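Local coordinates for protein VirX1 (Cyanophage Syn10, PDB 6QGM) that is a marine viral halogenase, probably flavin-dependent, that iodinates diverse substrates, at residues W114-N119 and E489-Y494; Y196-P201 and E235-A240; H204-I209 and D220-C225. One frame throughout, in Å; residues are numbered along the deposited sequence.

How the interactions relate
Interaction 1 lies on one side of the chain's centre and interactions 2 and 3 lie on the opposite side, with centres about 62 and 61 Å away and nearest atoms still about 40 Å apart. Interaction 1 ties the helix at 114-119 to the loop at 489-494. Interactions 2 and 3 are neighbours, with centres about 9 Å apart. Strands 187-198 and 206-211 run antiparallel in one sheet and join the two contacts: Gln197 O lies 2.7 Å from Lys207 N, a probable hydrogen bond. Phe206 of interaction 3 also packs on Phe236 and Met237 of interaction 2. The topology around interactions 2 and 3 is consistent with the Rossmann-type dinucleotide-binding fold expected for the family.

Interaction 1 of 3, residues W114-N119 and E489-Y494; sequences WGKLAN and ESDYYY
The carboxylate of Asp491 is gripped by two lysines of one helix. Lys116 NZ donates to Asp491 OD1 over 3.0 Å, meeting the syn lone pair on the side of the other oxygen, and makes a weak second bond to OD2 at 3.1 Å. Lys120, one helical turn further on, forms a salt bridge with OD2. The paired positive charges probably keep the carboxylate ionised. To reach it, the Lys116 chain leaves the helix extended through chi2 and then bends at chi3 (64°), crossing Asp491 at about a right angle. On the way it also crosses the side chain of Tyr494. Lys116 CB lies 3.7 Å from Tyr494 CE2, and Lys116 CD comes to 3.4 Å from Tyr494 OH. Leu117 takes the neighbouring part of the ring, its CD2 at the edge, near the plane, 3.7 Å from Tyr494 CD2. The contact joins helix 113-120 to a type I beta turn, Asp491 to Tyr494, closed by the bond from Tyr494 N to Asp491 O (2.8 Å) and leading into helix 494-512. Just upstream, Ser490 OG accepts from Tyr492 N in an ST turn (3.1 Å, 171° at the hydrogen). The phenol of Tyr494 is held at its far end by a hydrogen bond between its OH and Asp109 OD2, while Lys120 makes a cation-pi contact with the ring. Helix 477-484 borders the site, Ser480 touching Lys116 and Leu484 touching Asp491.

Interaction 2 of 3, residues Y196-P201 and E235-A240; sequences YQKESP and EFMGEA
Two first torsions bring Tyr196 and Phe236 together: Tyr196 holds CG between its backbone N and carbonyl carbon (chi1 68°), and Phe236 sets CG beside its N, opposite the carbonyl carbon (chi1 -66°). The side chains slide past each other in opposite directions. Tyr196 CD1 sits over one face of the Phe236 ring, offset toward the rim near CG, 3.2 Å from Phe236 CG. The ring planes meet at 43° with centroids 4.7 Å apart, an oblique aromatic pair. Beyond the ring, the phenol end of Tyr196 passes the backbone carbonyl of Phe236, with OH 3.6 Å from Phe236 O. The strand that carries Tyr196, 187-198, belongs to the large mixed sheet of the Rossmann-like part of the fold, while Phe236 lies near the C-terminal end of helix 231-236. A second reach from the same strand comes from Lys198, whose chain, bent at chi2, chi3 and chi4, lets NZ donate to Phe236 O over 3.2 Å. The ammonium approaches off the carbonyl plane; its positive charge beside this carbonyl, near the end of the helix, is probably favourable. Met237 meets the same lysine obliquely, its SD 3.8 Å from Lys198 NZ and 3.9 Å from Lys198 CE. After it Gly238, with positive phi, leaves the helical path. Phe206 of the adjacent strand, 206-211, touches both Phe236 and Met237 and so extends the apolar patch, while Val338 packs against Met237 from strand 337-338.

Interaction 3 of 3, residues H204-I209 and D220-C225; sequences HNFKYI and DLYIDC
Phe206 and Ile209 both meet the Tyr222 ring from the same side of its plane, Phe206 toward CD1 and Ile209 toward CE2. The edge of Phe206 points at the face of Tyr222, a T-shaped pair with planes at 86° and centroids 5.4 Å apart; Phe206 CD2 is the leading atom, 3.8 Å from Tyr222 CG. The CB of Phe206 adds an off-centre CH-pi contact, 4.2 Å from the ring centroid. Ile209 runs alongside in the opposite direction, its CG1 3.7 Å from Tyr222 CE2, with CG2 and CD1 also close to CD2 and CE2. Ile209 places CG1 between the backbone N and carbonyl carbon (chi1 57°), so that both branches meet the tyrosine, and its CG2 lies over the rim of one face of the Phe206 ring. At the far end, Tyr222 OH comes to 3.3 Å from Tyr208 CA. What fixes the phenol lies one shell out: Tyr222 OH is hydrogen-bonded to Ala219 N, in the connection to strand 221-224, and to Ile217 O, at the end of strand 215-217, so the hydroxyl is satisfied within this otherwise apolar packing. The partners on the other strand are positioned by its shape. Lys207 and Tyr208 both face Gln197 in a classic beta bulge, the chain turns a corner at Lys207, and Phe206 and Ile209 both turn toward Tyr222. Phe206 N is also bonded to Asn340 OD1, while Ile209 packs on Val10 and Val193. Strand 221-224 lies beside strand 6-10, followed by a GxGxxG-type sequence that runs into helix 14-26. Antiparallel strands 187-198, 206-211 and 215-217 form a meander at one side of the same mixed sheet, continued by parallel strands 31-36, 6-10 and 221-224, consistent with the Rossmann-type FAD-binding fold of flavin-dependent halogenases.

Interaction 1 of 3, residues W114-N119 and E489-Y494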
loop_
_atom_site.group_PDB
_atom_site.type_symbol
_atom_site.label_atom_id
_atom_site.label_comp_id
_atom_site.label_asym_id
_atom_site.label_seq_id
_atom_site.Cartn_x
_atom_site.Cartn_y
_atom_site.Cartn_z
ATOM N N TRP B 114 -21.566 16.601 -7.985
ATOM C CA TRP B 114 -22.171 17.582 -7.043
ATOM C C TRP B 114 -21.312 18.851 -6.968
ATOM O O TRP B 114 -21.879 19.958 -7.029
ATOM C CB TRP B 114 -22.417 17.001 -5.648
ATOM C CG TRP B 114 -22.964 18.077 -4.769
ATOM C CD1 TRP B 114 -24.244 18.545 -4.725
ATOM C CD2 TRP B 114 -22.192 18.940 -3.928
ATOM N NE1 TRP B 114 -24.335 19.596 -3.862
ATOM C CE2 TRP B 114 -23.087 19.869 -3.363
ATOM C CE3 TRP B 114 -20.838 19.006 -3.589
ATOM C CZ2 TRP B 114 -22.670 20.834 -2.447
ATOM C CZ3 TRP B 114 -20.422 19.971 -2.706
ATOM C CH2 TRP B 114 -21.332 20.860 -2.134
ATOM N N GLY B 115 -19.997 18.688 -6.812
ATOM C CA GLY B 115 -19.021 19.792 -6.748
ATOM C C GLY B 115 -19.092 20.703 -7.967
ATOM O O GLY B 115 -19.046 21.926 -7.768
ATOM N N LYS B 116 -19.186 20.152 -9.187
ATOM C CA LYS B 116 -19.302 20.967 -10.423
ATOM C C LYS B 116 -20.612 21.766 -10.382
ATOM O O LYS B 116 -20.565 22.971 -10.709
ATOM C CB LYS B 116 -19.182 20.099 -11.675
ATOM C CG LYS B 116 -17.800 19.494 -11.873
ATOM C CD LYS B 116 -17.597 18.752 -13.174
ATOM C CE LYS B 116 -17.707 19.627 -14.405
ATOM N NZ LYS B 116 -16.897 19.095 -15.528
ATOM N N LEU B 117 -21.717 21.137 -9.955
ATOM C CA LEU B 117 -23.034 21.810 -9.773
ATOM C C LEU B 117 -22.873 22.994 -8.806
ATOM O O LEU B 117 -23.377 24.096 -9.125
ATOM C CB LEU B 117 -24.075 20.814 -9.245
ATOM C CG LEU B 117 -24.603 19.807 -10.266
ATOM C CD1 LEU B 117 -25.531 18.792 -9.619
ATOM C CD2 LEU B 117 -25.331 20.527 -11.376
ATOM N N ALA B 118 -22.200 22.761 -7.674
ATOM C CA ALA B 118 -21.930 23.765 -6.616
ATOM C C ALA B 118 -21.166 24.964 -7.201
ATOM O O ALA B 118 -21.504 26.104 -6.825
ATOM C CB ALA B 118 -21.176 23.131 -5.479
ATOM N N ASN B 119 -20.207 24.734 -8.109
ATOM C CA ASN B 119 -19.383 25.806 -8.735
ATOM C C ASN B 119 -20.235 26.582 -9.740
ATOM O O ASN B 119 -20.201 27.823 -9.716
ATOM C CB ASN B 119 -18.115 25.251 -9.390
ATOM C CG ASN B 119 -16.988 25.014 -8.400
ATOM O OD1 ASN B 119 -16.904 25.688 -7.368
ATOM N ND2 ASN B 119 -16.113 24.062 -8.711
ATOM N N GLU B 489 -14.610 18.162 -25.111
ATOM C CA GLU B 489 -15.899 17.863 -24.426
ATOM C C GLU B 489 -16.514 19.156 -23.895
ATOM O O GLU B 489 -15.830 20.166 -23.848
ATOM C CB GLU B 489 -15.704 16.839 -23.314
ATOM C CG GLU B 489 -14.975 15.602 -23.789
ATOM C CD GLU B 489 -14.769 14.545 -22.727
ATOM O OE1 GLU B 489 -15.189 14.761 -21.552
ATOM O OE2 GLU B 489 -14.198 13.501 -23.068
ATOM N N SER B 490 -17.786 19.073 -23.516
ATOM C CA SER B 490 -18.650 20.199 -23.100
ATOM C C SER B 490 -19.432 19.807 -21.844
ATOM O O SER B 490 -19.754 18.613 -21.660
ATOM C CB SER B 490 -19.579 20.579 -24.217
ATOM O OG SER B 490 -20.690 21.344 -23.748
ATOM N N ASP B 491 -19.743 20.814 -21.026
ATOM C CA ASP B 491 -20.464 20.686 -19.736
ATOM C C ASP B 491 -21.937 21.087 -19.898
ATOM O O ASP B 491 -22.641 21.051 -18.890
ATOM C CB ASP B 491 -19.801 21.575 -18.683
ATOM C CG ASP B 491 -18.823 20.846 -17.780
ATOM O OD1 ASP B 491 -18.828 19.587 -17.804
ATOM O OD2 ASP B 491 -18.052 21.544 -17.071
ATOM N N TYR B 492 -22.390 21.455 -21.100
ATOM C CA TYR B 492 -23.739 22.029 -21.288
ATOM C C TYR B 492 -24.784 21.120 -20.618
ATOM O O TYR B 492 -25.721 21.706 -20.066
ATOM C CB TYR B 492 -24.073 22.356 -22.747
ATOM C CG TYR B 492 -25.433 23.016 -22.831
ATOM C CD1 TYR B 492 -25.637 24.293 -22.304
ATOM C CD2 TYR B 492 -26.546 22.341 -23.332
ATOM C CE1 TYR B 492 -26.892 24.885 -22.305
ATOM C CE2 TYR B 492 -27.803 22.924 -23.338
ATOM C CZ TYR B 492 -27.977 24.199 -22.828
ATOM O OH TYR B 492 -29.216 24.771 -22.853
ATOM N N TYR B 493 -24.605 19.791 -20.583
ATOM C CA TYR B 493 -25.572 18.807 -20.017
ATOM C C TYR B 493 -25.797 19.000 -18.504
ATOM O O TYR B 493 -26.732 18.377 -17.951
ATOM C CB TYR B 493 -25.140 17.372 -20.322
ATOM C CG TYR B 493 -23.908 16.873 -19.617
ATOM C CD1 TYR B 493 -22.640 17.198 -20.068
ATOM C CD2 TYR B 493 -24.008 16.041 -18.513
ATOM C CE1 TYR B 493 -21.498 16.720 -19.444
ATOM C CE2 TYR B 493 -22.879 15.548 -17.873
ATOM C CZ TYR B 493 -21.621 15.879 -18.346
ATOM O OH TYR B 493 -20.507 15.396 -17.731
ATOM N N TYR B 494 -24.989 19.840 -17.853
ATOM C CA TYR B 494 -25.118 20.172 -16.413
ATOM C C TYR B 494 -26.386 21.008 -16.203
ATOM O O TYR B 494 -27.024 20.857 -15.143
ATOM C CB TYR B 494 -23.818 20.795 -15.881
ATOM C CG TYR B 494 -22.884 19.768 -15.291
ATOM C CD1 TYR B 494 -22.058 18.983 -16.082
ATOM C CD2 TYR B 494 -22.890 19.530 -13.928
ATOM C CE1 TYR B 494 -21.243 18.008 -15.533
ATOM C CE2 TYR B 494 -22.065 18.578 -13.354
ATOM C CZ TYR B 494 -21.244 17.803 -14.160
ATOM O OH TYR B 494 -20.435 16.854 -13.592
#

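Interaction 2 of 3, residues Y196-P201 and E235-A240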
loop_
_atom_site.group_PDB
_atom_site.type_symbol
_atom_site.label_atom_id
_atom_site.label_comp_id
_atom_site.label_asym_id
_atom_site.label_seq_id
_atom_site.Cartn_x
_atom_site.Cartn_y
_atom_site.Cartn_z
ATOM N N TYR B 196 -7.274 -9.455 43.228
ATOM C CA TYR B 196 -6.927 -10.558 42.290
ATOM C C TYR B 196 -5.684 -11.288 42.782
ATOM O O TYR B 196 -4.973 -10.751 43.583
ATOM C CB TYR B 196 -6.631 -9.999 40.899
ATOM C CG TYR B 196 -5.376 -9.170 40.846
ATOM C CD1 TYR B 196 -5.426 -7.809 41.079
ATOM C CD2 TYR B 196 -4.147 -9.727 40.550
ATOM C CE1 TYR B 196 -4.295 -7.010 41.020
ATOM C CE2 TYR B 196 -2.998 -8.946 40.538
ATOM C CZ TYR B 196 -3.078 -7.581 40.736
ATOM O OH TYR B 196 -1.974 -6.795 40.691
ATOM N N GLN B 197 -5.430 -12.477 42.249
ATOM C CA GLN B 197 -4.220 -13.313 42.497
ATOM C C GLN B 197 -3.719 -13.768 41.120
ATOM O O GLN B 197 -4.483 -14.428 40.413
ATOM C CB GLN B 197 -4.637 -14.487 43.386
ATOM C CG GLN B 197 -3.610 -15.609 43.502
ATOM C CD GLN B 197 -2.336 -15.156 44.147
ATOM O OE1 GLN B 197 -2.359 -14.328 45.045
ATOM N NE2 GLN B 197 -1.220 -15.717 43.702
ATOM N N LYS B 198 -2.470 -13.459 40.801
ATOM C CA LYS B 198 -1.838 -13.924 39.536
ATOM C C LYS B 198 -1.451 -15.387 39.725
ATOM O O LYS B 198 -1.514 -15.873 40.859
ATOM C CB LYS B 198 -0.658 -13.024 39.164
ATOM C CG LYS B 198 -1.008 -11.551 39.082
ATOM C CD LYS B 198 -0.624 -10.816 37.806
ATOM C CE LYS B 198 -1.752 -9.983 37.225
ATOM N NZ LYS B 198 -1.229 -8.762 36.584
ATOM N N GLU B 199 -1.092 -16.070 38.644
ATOM C CA GLU B 199 -0.805 -17.519 38.659
ATOM C C GLU B 199 0.542 -17.754 39.355
ATOM O O GLU B 199 0.636 -18.706 40.149
ATOM C CB GLU B 199 -0.784 -18.082 37.240
ATOM C CG GLU B 199 -2.100 -18.648 36.734
ATOM C CD GLU B 199 -2.644 -19.868 37.471
ATOM O OE1 GLU B 199 -1.856 -20.630 38.059
ATOM O OE2 GLU B 199 -3.850 -20.034 37.482
ATOM N N SER B 200 1.533 -16.906 39.076
ATOM C CA SER B 200 2.864 -16.908 39.731
ATOM C C SER B 200 3.549 -15.557 39.523
ATOM O O SER B 200 3.096 -14.740 38.717
ATOM C CB SER B 200 3.699 -18.052 39.213
ATOM O OG SER B 200 3.995 -17.891 37.829
ATOM N N PRO B 201 4.641 -15.256 40.261
ATOM C CA PRO B 201 5.467 -14.084 39.983
ATOM C C PRO B 201 5.639 -13.739 38.492
ATOM O O PRO B 201 5.590 -12.569 38.159
ATOM C CB PRO B 201 6.799 -14.509 40.582
ATOM C CG PRO B 201 6.423 -15.361 41.773
ATOM C CD PRO B 201 5.087 -15.989 41.449
ATOM N N GLU B 235 -6.020 -1.392 35.631
ATOM C CA GLU B 235 -5.497 -1.420 37.015
ATOM C C GLU B 235 -4.791 -2.761 37.253
ATOM O O GLU B 235 -3.555 -2.745 37.380
ATOM C CB GLU B 235 -6.569 -1.123 38.073
ATOM C CG GLU B 235 -5.925 -0.873 39.448
ATOM C CD GLU B 235 -6.834 -0.526 40.610
ATOM O OE1 GLU B 235 -7.547 0.478 40.489
ATOM O OE2 GLU B 235 -6.810 -1.241 41.649
ATOM N N PHE B 236 -5.523 -3.872 37.309
ATOM C CA PHE B 236 -4.997 -5.188 37.756
ATOM C C PHE B 236 -3.922 -5.700 36.784
ATOM O O PHE B 236 -2.887 -6.130 37.299
ATOM C CB PHE B 236 -6.114 -6.223 37.920
ATOM C CG PHE B 236 -7.119 -5.975 39.020
ATOM C CD1 PHE B 236 -6.928 -4.984 39.974
ATOM C CD2 PHE B 236 -8.241 -6.787 39.127
ATOM C CE1 PHE B 236 -7.849 -4.800 40.997
ATOM C CE2 PHE B 236 -9.160 -6.600 40.151
ATOM C CZ PHE B 236 -8.962 -5.608 41.088
ATOM N N MET B 237 -4.161 -5.683 35.464
ATOM C CA MET B 237 -3.203 -6.191 34.435
ATOM C C MET B 237 -2.221 -5.076 34.049
ATOM O O MET B 237 -1.221 -5.368 33.359
ATOM C CB MET B 237 -3.923 -6.702 33.182
ATOM C CG MET B 237 -4.689 -8.017 33.385
ATOM S SD MET B 237 -3.682 -9.461 33.822
ATOM C CE MET B 237 -2.412 -9.261 32.583
ATOM N N GLY B 238 -2.502 -3.841 34.462
ATOM C CA GLY B 238 -1.580 -2.699 34.336
ATOM C C GLY B 238 -1.373 -2.232 32.908
ATOM O O GLY B 238 -0.321 -1.671 32.647
ATOM N N GLU B 239 -2.334 -2.412 32.011
ATOM C CA GLU B 239 -2.147 -2.014 30.586
ATOM C C GLU B 239 -2.203 -0.483 30.468
ATOM O O GLU B 239 -3.181 0.135 30.927
ATOM C CB GLU B 239 -3.164 -2.687 29.660
ATOM C CG GLU B 239 -2.725 -2.697 28.201
ATOM C CD GLU B 239 -1.410 -3.409 27.921
ATOM O OE1 GLU B 239 -0.968 -4.206 28.780
ATOM O OE2 GLU B 239 -0.821 -3.171 26.855
ATOM N N ALA B 240 -1.168 0.081 29.847
ATOM C CA ALA B 240 -0.973 1.526 29.588
ATOM C C ALA B 240 -2.160 2.087 28.807
ATOM O O ALA B 240 -2.819 1.318 28.115
ATOM C CB ALA B 240 0.312 1.721 28.817
#

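Interaction 3 of 3, residues H204-I209 and D220-C225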
loop_
_atom_site.group_PDB
_atom_site.type_symbol
_atom_site.label_atom_id
_atom_site.label_comp_id
_atom_site.label_asym_id
_atom_site.label_seq_id
_atom_site.Cartn_x
_atom_site.Cartn_y
_atom_site.Cartn_z
ATOM N N HIS B 204 1.488 -13.931 34.588
ATOM C CA HIS B 204 0.589 -12.795 34.894
ATOM C C HIS B 204 -0.883 -13.066 34.569
ATOM O O HIS B 204 -1.641 -12.100 34.565
ATOM C CB HIS B 204 1.083 -11.534 34.187
ATOM C CG HIS B 204 2.427 -11.107 34.655
ATOM N ND1 HIS B 204 3.586 -11.551 34.047
ATOM C CD2 HIS B 204 2.799 -10.296 35.657
ATOM C CE1 HIS B 204 4.624 -11.021 34.638
ATOM N NE2 HIS B 204 4.167 -10.236 35.633
ATOM N N ASN B 205 -1.286 -14.308 34.315
ATOM C CA ASN B 205 -2.727 -14.660 34.181
ATOM C C ASN B 205 -3.382 -14.567 35.564
ATOM O O ASN B 205 -2.740 -14.955 36.544
ATOM C CB ASN B 205 -2.949 -16.052 33.595
ATOM C CG ASN B 205 -2.568 -16.127 32.133
ATOM O OD1 ASN B 205 -3.212 -15.494 31.305
ATOM N ND2 ASN B 205 -1.504 -16.858 31.802
ATOM N N PHE B 206 -4.604 -14.051 35.647
ATOM C CA PHE B 206 -5.440 -14.144 36.867
ATOM C C PHE B 206 -5.630 -15.626 37.159
ATOM O O PHE B 206 -6.039 -16.349 36.265
ATOM C CB PHE B 206 -6.812 -13.493 36.688
ATOM C CG PHE B 206 -6.817 -12.007 36.437
ATOM C CD1 PHE B 206 -5.981 -11.157 37.146
ATOM C CD2 PHE B 206 -7.691 -11.458 35.514
ATOM C CE1 PHE B 206 -6.003 -9.795 36.918
ATOM C CE2 PHE B 206 -7.704 -10.095 35.275
ATOM C CZ PHE B 206 -6.873 -9.263 35.990
ATOM N N LYS B 207 -5.278 -16.070 38.357
ATOM C CA LYS B 207 -5.624 -17.422 38.862
ATOM C C LYS B 207 -7.080 -17.378 39.324
ATOM O O LYS B 207 -7.810 -18.363 39.127
ATOM C CB LYS B 207 -4.644 -17.824 39.966
ATOM C CG LYS B 207 -4.855 -19.213 40.552
ATOM C CD LYS B 207 -4.448 -19.343 42.023
ATOM C CE LYS B 207 -2.969 -19.516 42.285
ATOM N NZ LYS B 207 -2.678 -20.902 42.717
ATOM N N TYR B 208 -7.470 -16.259 39.926
ATOM C CA TYR B 208 -8.867 -15.901 40.280
ATOM C C TYR B 208 -8.925 -14.397 40.561
ATOM O O TYR B 208 -7.861 -13.769 40.686
ATOM C CB TYR B 208 -9.361 -16.719 41.473
ATOM C CG TYR B 208 -8.509 -16.631 42.708
ATOM C CD1 TYR B 208 -7.449 -17.497 42.898
ATOM C CD2 TYR B 208 -8.791 -15.728 43.714
ATOM C CE1 TYR B 208 -6.701 -17.488 44.067
ATOM C CE2 TYR B 208 -8.058 -15.706 44.889
ATOM C CZ TYR B 208 -6.983 -16.560 45.051
ATOM O OH TYR B 208 -6.252 -16.495 46.203
ATOM N N ILE B 209 -10.129 -13.829 40.629
ATOM C CA ILE B 209 -10.347 -12.444 41.148
ATOM C C ILE B 209 -11.095 -12.575 42.478
ATOM O O ILE B 209 -11.742 -13.635 42.683
ATOM C CB ILE B 209 -11.092 -11.552 40.130
ATOM C CG1 ILE B 209 -12.438 -12.154 39.722
ATOM C CG2 ILE B 209 -10.205 -11.259 38.928
ATOM C CD1 ILE B 209 -13.312 -11.224 38.928
ATOM N N ASP B 220 -11.617 -19.107 32.980
ATOM C CA ASP B 220 -10.521 -19.282 31.988
ATOM C C ASP B 220 -10.222 -17.916 31.364
ATOM O O ASP B 220 -9.052 -17.633 31.080
ATOM C CB ASP B 220 -10.878 -20.313 30.916
ATOM C CG ASP B 220 -11.065 -21.738 31.424
ATOM O OD1 ASP B 220 -10.354 -22.144 32.374
ATOM O OD2 ASP B 220 -11.924 -22.438 30.852
ATOM N N LEU B 221 -11.254 -17.098 31.182
ATOM C CA LEU B 221 -11.160 -15.739 30.583
ATOM C C LEU B 221 -11.989 -14.762 31.418
ATOM O O LEU B 221 -13.154 -15.071 31.717
ATOM C CB LEU B 221 -11.683 -15.763 29.146
ATOM C CG LEU B 221 -11.539 -14.435 28.408
ATOM C CD1 LEU B 221 -10.075 -14.170 28.073
ATOM C CD2 LEU B 221 -12.419 -14.403 27.162
ATOM N N TYR B 222 -11.398 -13.618 31.744
ATOM C CA TYR B 222 -12.029 -12.507 32.490
ATOM C C TYR B 222 -12.265 -11.359 31.507
ATOM O O TYR B 222 -11.343 -10.995 30.769
ATOM C CB TYR B 222 -11.135 -12.119 33.666
ATOM C CG TYR B 222 -10.970 -13.219 34.677
ATOM C CD1 TYR B 222 -10.038 -14.233 34.486
ATOM C CD2 TYR B 222 -11.758 -13.256 35.814
ATOM C CE1 TYR B 222 -9.891 -15.254 35.413
ATOM C CE2 TYR B 222 -11.619 -14.267 36.752
ATOM C CZ TYR B 222 -10.678 -15.263 36.556
ATOM O OH TYR B 222 -10.544 -16.264 37.471
ATOM N N ILE B 223 -13.483 -10.832 31.473
ATOM C CA ILE B 223 -13.866 -9.737 30.540
ATOM C C ILE B 223 -14.113 -8.489 31.375
ATOM O O ILE B 223 -14.935 -8.547 32.320
ATOM C CB ILE B 223 -15.081 -10.140 29.675
ATOM C CG1 ILE B 223 -14.807 -11.450 28.923
ATOM C CG2 ILE B 223 -15.449 -9.014 28.712
ATOM C CD1 ILE B 223 -15.908 -11.883 28.012
ATOM N N ASP B 224 -13.391 -7.420 31.066
ATOM C CA ASP B 224 -13.480 -6.144 31.811
ATOM C C ASP B 224 -14.539 -5.262 31.147
ATOM O O ASP B 224 -14.246 -4.671 30.100
ATOM C CB ASP B 224 -12.124 -5.445 31.866
ATOM C CG ASP B 224 -12.142 -4.204 32.732
ATOM O OD1 ASP B 224 -13.258 -3.685 33.002
ATOM O OD2 ASP B 224 -11.041 -3.767 33.130
ATOM N N CYS B 225 -15.723 -5.183 31.755
ATOM C CA CYS B 225 -16.825 -4.276 31.349
ATOM C C CYS B 225 -17.063 -3.244 32.468
ATOM O O CYS B 225 -18.228 -2.849 32.673
ATOM C CB CYS B 225 -18.084 -5.080 31.041
ATOM S SG CYS B 225 -17.933 -6.108 29.549
#